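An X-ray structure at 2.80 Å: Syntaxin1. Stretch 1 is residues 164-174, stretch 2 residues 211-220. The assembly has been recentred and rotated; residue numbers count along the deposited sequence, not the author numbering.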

# COMPACT_ATOMS: atom_id res chain seq x y z
N ARG B 164 35.31 6.05 -14.13
CA ARG B 164 36.15 7.24 -13.94
C ARG B 164 37.61 6.87 -13.66
O ARG B 164 38.49 7.73 -13.70
CB ARG B 164 35.59 8.14 -12.83
CG ARG B 164 35.50 7.47 -11.47
CD ARG B 164 35.51 8.50 -10.35
NE ARG B 164 34.46 9.51 -10.48
CZ ARG B 164 33.35 9.55 -9.75
NH1 ARG B 164 32.46 10.51 -9.95
NH2 ARG B 164 33.12 8.62 -8.83
N TYR B 165 37.86 5.59 -13.38
CA TYR B 165 39.21 5.08 -13.19
C TYR B 165 39.83 4.80 -14.54
O TYR B 165 40.87 4.16 -14.65
CB TYR B 165 39.18 3.78 -12.39
CG TYR B 165 40.03 3.76 -11.14
CD1 TYR B 165 39.66 4.48 -10.02
CD2 TYR B 165 41.19 3.01 -11.09
CE1 TYR B 165 40.42 4.46 -8.87
CE2 TYR B 165 41.96 2.98 -9.95
CZ TYR B 165 41.57 3.70 -8.84
OH TYR B 165 42.35 3.68 -7.70
N GLY B 166 39.14 5.26 -15.58
CA GLY B 166 39.64 5.16 -16.94
C GLY B 166 39.53 6.52 -17.59
O GLY B 166 40.36 6.88 -18.41
N GLU B 167 38.51 7.28 -17.20
CA GLU B 167 38.28 8.61 -17.75
C GLU B 167 39.26 9.63 -17.17
O GLU B 167 40.16 10.10 -17.87
CB GLU B 167 36.85 9.08 -17.47
CG GLU B 167 35.78 8.39 -18.30
CD GLU B 167 34.37 8.87 -17.97
OE1 GLU B 167 34.23 9.68 -17.03
OE2 GLU B 167 33.42 8.45 -18.66
N ASN B 168 39.07 9.96 -15.90
CA ASN B 168 39.89 10.98 -15.25
C ASN B 168 41.19 10.44 -14.64
O ASN B 168 41.74 11.05 -13.72
CB ASN B 168 39.08 11.73 -14.17
CG ASN B 168 37.97 12.59 -14.76
OD1 ASN B 168 37.86 12.74 -15.98
ND2 ASN B 168 37.14 13.16 -13.89
N VAL B 169 41.67 9.31 -15.15
CA VAL B 169 42.96 8.77 -14.70
C VAL B 169 43.75 8.07 -15.80
O VAL B 169 44.94 8.34 -15.97
CB VAL B 169 42.82 7.83 -13.48
CG1 VAL B 169 44.12 7.06 -13.27
CG2 VAL B 169 42.46 8.62 -12.22
N ALA B 170 43.11 7.17 -16.54
CA ALA B 170 43.82 6.44 -17.60
C ALA B 170 43.88 7.24 -18.89
O ALA B 170 44.94 7.40 -19.48
CB ALA B 170 43.17 5.09 -17.84
N ARG B 171 42.73 7.75 -19.34
CA ARG B 171 42.67 8.55 -20.55
C ARG B 171 43.35 9.90 -20.36
O ARG B 171 44.20 10.28 -21.16
CB ARG B 171 41.21 8.75 -21.01
CG ARG B 171 40.53 7.49 -21.54
CD ARG B 171 39.07 7.77 -21.89
NE ARG B 171 38.35 6.57 -22.31
CZ ARG B 171 37.08 6.55 -22.71
NH1 ARG B 171 36.38 7.68 -22.74
NH2 ARG B 171 36.52 5.41 -23.07
N GLN B 172 42.97 10.62 -19.31
CA GLN B 172 43.56 11.93 -19.03
C GLN B 172 45.06 11.83 -18.78
O GLN B 172 45.75 12.84 -18.62
CB GLN B 172 42.86 12.62 -17.85
CG GLN B 172 41.45 13.12 -18.16
CD GLN B 172 40.90 14.05 -17.08
OE1 GLN B 172 41.59 14.38 -16.12
NE2 GLN B 172 39.65 14.47 -17.24
N CYS B 173 45.56 10.60 -18.73
CA CYS B 173 47.00 10.36 -18.65
C CYS B 173 47.57 10.26 -20.06
O CYS B 173 48.44 9.43 -20.34
CB CYS B 173 47.30 9.08 -17.86
SG CYS B 173 48.43 9.30 -16.45
N ARG B 174 47.06 11.11 -20.95
CA ARG B 174 47.59 11.22 -22.30
C ARG B 174 48.51 12.43 -22.39
O ARG B 174 48.63 13.06 -23.44
CB ARG B 174 46.46 11.32 -23.33
CG ARG B 174 45.60 12.57 -23.20
CD ARG B 174 44.37 12.49 -24.10
NE ARG B 174 43.49 13.64 -23.92
CZ ARG B 174 42.29 13.76 -24.47
NH1 ARG B 174 41.81 12.79 -25.24
NH2 ARG B 174 41.56 14.85 -24.25
N GLU B 211 53.20 5.20 -13.56
CA GLU B 211 52.08 4.84 -12.68
C GLU B 211 50.83 4.53 -13.50
O GLU B 211 49.82 4.06 -12.97
CB GLU B 211 51.75 5.99 -11.72
CG GLU B 211 51.11 7.20 -12.40
CD GLU B 211 50.39 8.10 -11.42
OE1 GLU B 211 50.22 7.71 -10.25
OE2 GLU B 211 49.98 9.21 -11.83
N ILE B 212 50.91 4.81 -14.79
CA ILE B 212 49.83 4.50 -15.71
C ILE B 212 49.87 3.01 -16.04
O ILE B 212 49.03 2.50 -16.78
CB ILE B 212 49.96 5.32 -17.00
CG1 ILE B 212 48.67 5.25 -17.82
CG2 ILE B 212 51.17 4.86 -17.81
CD1 ILE B 212 47.44 5.65 -17.04
N ARG B 213 50.85 2.32 -15.48
CA ARG B 213 51.02 0.88 -15.68
C ARG B 213 50.26 0.11 -14.61
O ARG B 213 49.79 -1.00 -14.84
CB ARG B 213 52.50 0.52 -15.66
CG ARG B 213 52.83 -0.92 -16.04
CD ARG B 213 54.33 -1.08 -16.28
NE ARG B 213 54.82 -0.10 -17.25
CZ ARG B 213 55.39 1.05 -16.91
NH1 ARG B 213 55.56 1.37 -15.63
NH2 ARG B 213 55.80 1.89 -17.86
N ASP B 214 50.16 0.71 -13.43
CA ASP B 214 49.48 0.09 -12.30
C ASP B 214 47.96 0.25 -12.37
O ASP B 214 47.22 -0.62 -11.91
CB ASP B 214 49.99 0.65 -10.97
CG ASP B 214 51.40 0.19 -10.64
OD1 ASP B 214 52.12 -0.24 -11.57
OD2 ASP B 214 51.79 0.26 -9.46
N ARG B 215 47.50 1.36 -12.95
CA ARG B 215 46.06 1.58 -13.09
C ARG B 215 45.40 0.49 -13.91
O ARG B 215 44.21 0.21 -13.73
CB ARG B 215 45.75 2.97 -13.67
CG ARG B 215 45.97 4.11 -12.68
CD ARG B 215 45.25 3.83 -11.37
NE ARG B 215 45.82 4.58 -10.24
CZ ARG B 215 45.32 5.71 -9.76
NH1 ARG B 215 44.23 6.24 -10.29
NH2 ARG B 215 45.91 6.31 -8.73
N HIS B 216 46.16 -0.14 -14.80
CA HIS B 216 45.65 -1.28 -15.56
C HIS B 216 45.34 -2.44 -14.62
O HIS B 216 44.27 -3.04 -14.68
CB HIS B 216 46.63 -1.73 -16.65
CG HIS B 216 46.21 -2.98 -17.37
ND1 HIS B 216 45.28 -2.97 -18.39
CD2 HIS B 216 46.60 -4.27 -17.23
CE1 HIS B 216 45.11 -4.20 -18.84
NE2 HIS B 216 45.89 -5.01 -18.15
N LYS B 217 46.30 -2.76 -13.76
CA LYS B 217 46.11 -3.81 -12.75
C LYS B 217 44.95 -3.43 -11.84
O LYS B 217 44.34 -4.30 -11.21
CB LYS B 217 47.39 -4.02 -11.93
CG LYS B 217 48.54 -4.68 -12.69
CD LYS B 217 49.54 -3.65 -13.20
CE LYS B 217 50.83 -4.34 -13.67
NZ LYS B 217 51.97 -3.38 -13.90
N ASP B 218 44.65 -2.14 -11.77
CA ASP B 218 43.59 -1.63 -10.90
C ASP B 218 42.23 -1.68 -11.59
O ASP B 218 41.20 -1.82 -10.93
CB ASP B 218 43.91 -0.21 -10.44
CG ASP B 218 44.97 -0.16 -9.34
OD1 ASP B 218 45.16 -1.19 -8.65
OD2 ASP B 218 45.59 0.90 -9.16
N ILE B 219 42.22 -1.55 -12.91
CA ILE B 219 40.98 -1.63 -13.68
C ILE B 219 40.50 -3.07 -13.82
O ILE B 219 39.31 -3.34 -13.67
CB ILE B 219 41.13 -0.98 -15.09
CG1 ILE B 219 40.70 0.49 -15.05
CG2 ILE B 219 40.29 -1.73 -16.13
CD1 ILE B 219 41.40 1.30 -14.00
N GLN B 220 41.42 -3.99 -14.09
CA GLN B 220 41.05 -5.39 -14.25
C GLN B 220 40.67 -6.03 -12.91
O GLN B 220 40.10 -7.11 -12.88
CB GLN B 220 42.19 -6.16 -14.92
CG GLN B 220 43.46 -6.20 -14.09
CD GLN B 220 44.66 -6.72 -14.86
OE1 GLN B 220 44.67 -6.70 -16.10
NE2 GLN B 220 45.68 -7.18 -14.14

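No hydrogen bond joins the two stretches; an arginine instead packs against a tyrosine ring towards one end of a largely apolar contact. The guanidinium of Arg215 has Tyr165 CZ over one of its faces, and Arg215 NH1 in turn sits over one face of the Tyr165 ring. The two planar groups lie roughly parallel but offset, with Arg215 NH1 over the ring and the rest of the guanidinium displaced to one side, a placement that suits a cation beside a π-system. The aliphatic part of the arginine adds to the contact, with Arg215 CD 3.7 Å from Tyr165 CE2. Both residues are buried and lose more surface to the opposite stretch than any others.

The backbones run antiparallel. The axes of helix 164-171 and helix 214-220 make an angle of 176° and come within 10.5 Å of each other, and the register pairs Tyr165 with Ile219 near one end and Ala170 with Ile212 near the other, with CA atoms 7.0 and 6.6 Å apart. The first helix is irregular: a wider π-type turn spans 167-171, where Arg171 N bonds to Gly166 O (2.7 Å) and Gln172 N to Glu167 O (3.2 Å). The second helix is held in part by the bonds from Ile219 N to Arg215 O (2.8 Å) and from Gln220 N to His216 O (3.1 Å).

Around the tyrosine, Ile219 CD1 and Asp218 CB lie near the ring plane, at its edge. Although the CA-to-CB bond of Ile219 points sideways, its side chain reaches across, placing CD1 3.4 Å from Tyr165 CD2 and 3.0 Å from Tyr165 O. The second approach is tight for a methyl group against a carbonyl oxygen. Asp218 CB makes a looser contact, 3.8 Å from Tyr165 CE2. Its carboxylate also helps balance the arginine's charge through a long salt bridge, Asp218 OD2 to Arg215 NE at 3.8 Å; because the oxygen lies well out of the guanidinium plane, this is attraction between charges without a directed N-H. Arg215 NH1 and NH2 find hydrogen bonds elsewhere in the structure.

Val169 CG1 approaches Arg215 NH1 to 3.1 Å, obliquely to the guanidinium, a close apolar-to-polar contact.

At the other end, the terminal methyl of Ile212 meets three residues of the first stretch. Ile212 CD1 lies 3.5 Å from Cys173 CB and 3.7 Å from Ala170 CA, both apolar van der Waals packing, whereas its approach to Val169 O, at 3.8 Å, sets a methyl beside a carbonyl oxygen with no hydrogen bond. The CA-to-CB bond of Ala170 points sideways, and its CA is nearer to this methyl than its CB, which is 4.4 Å from Ile212 CD1. In all, the contact buries 412 Å², summed over both sides.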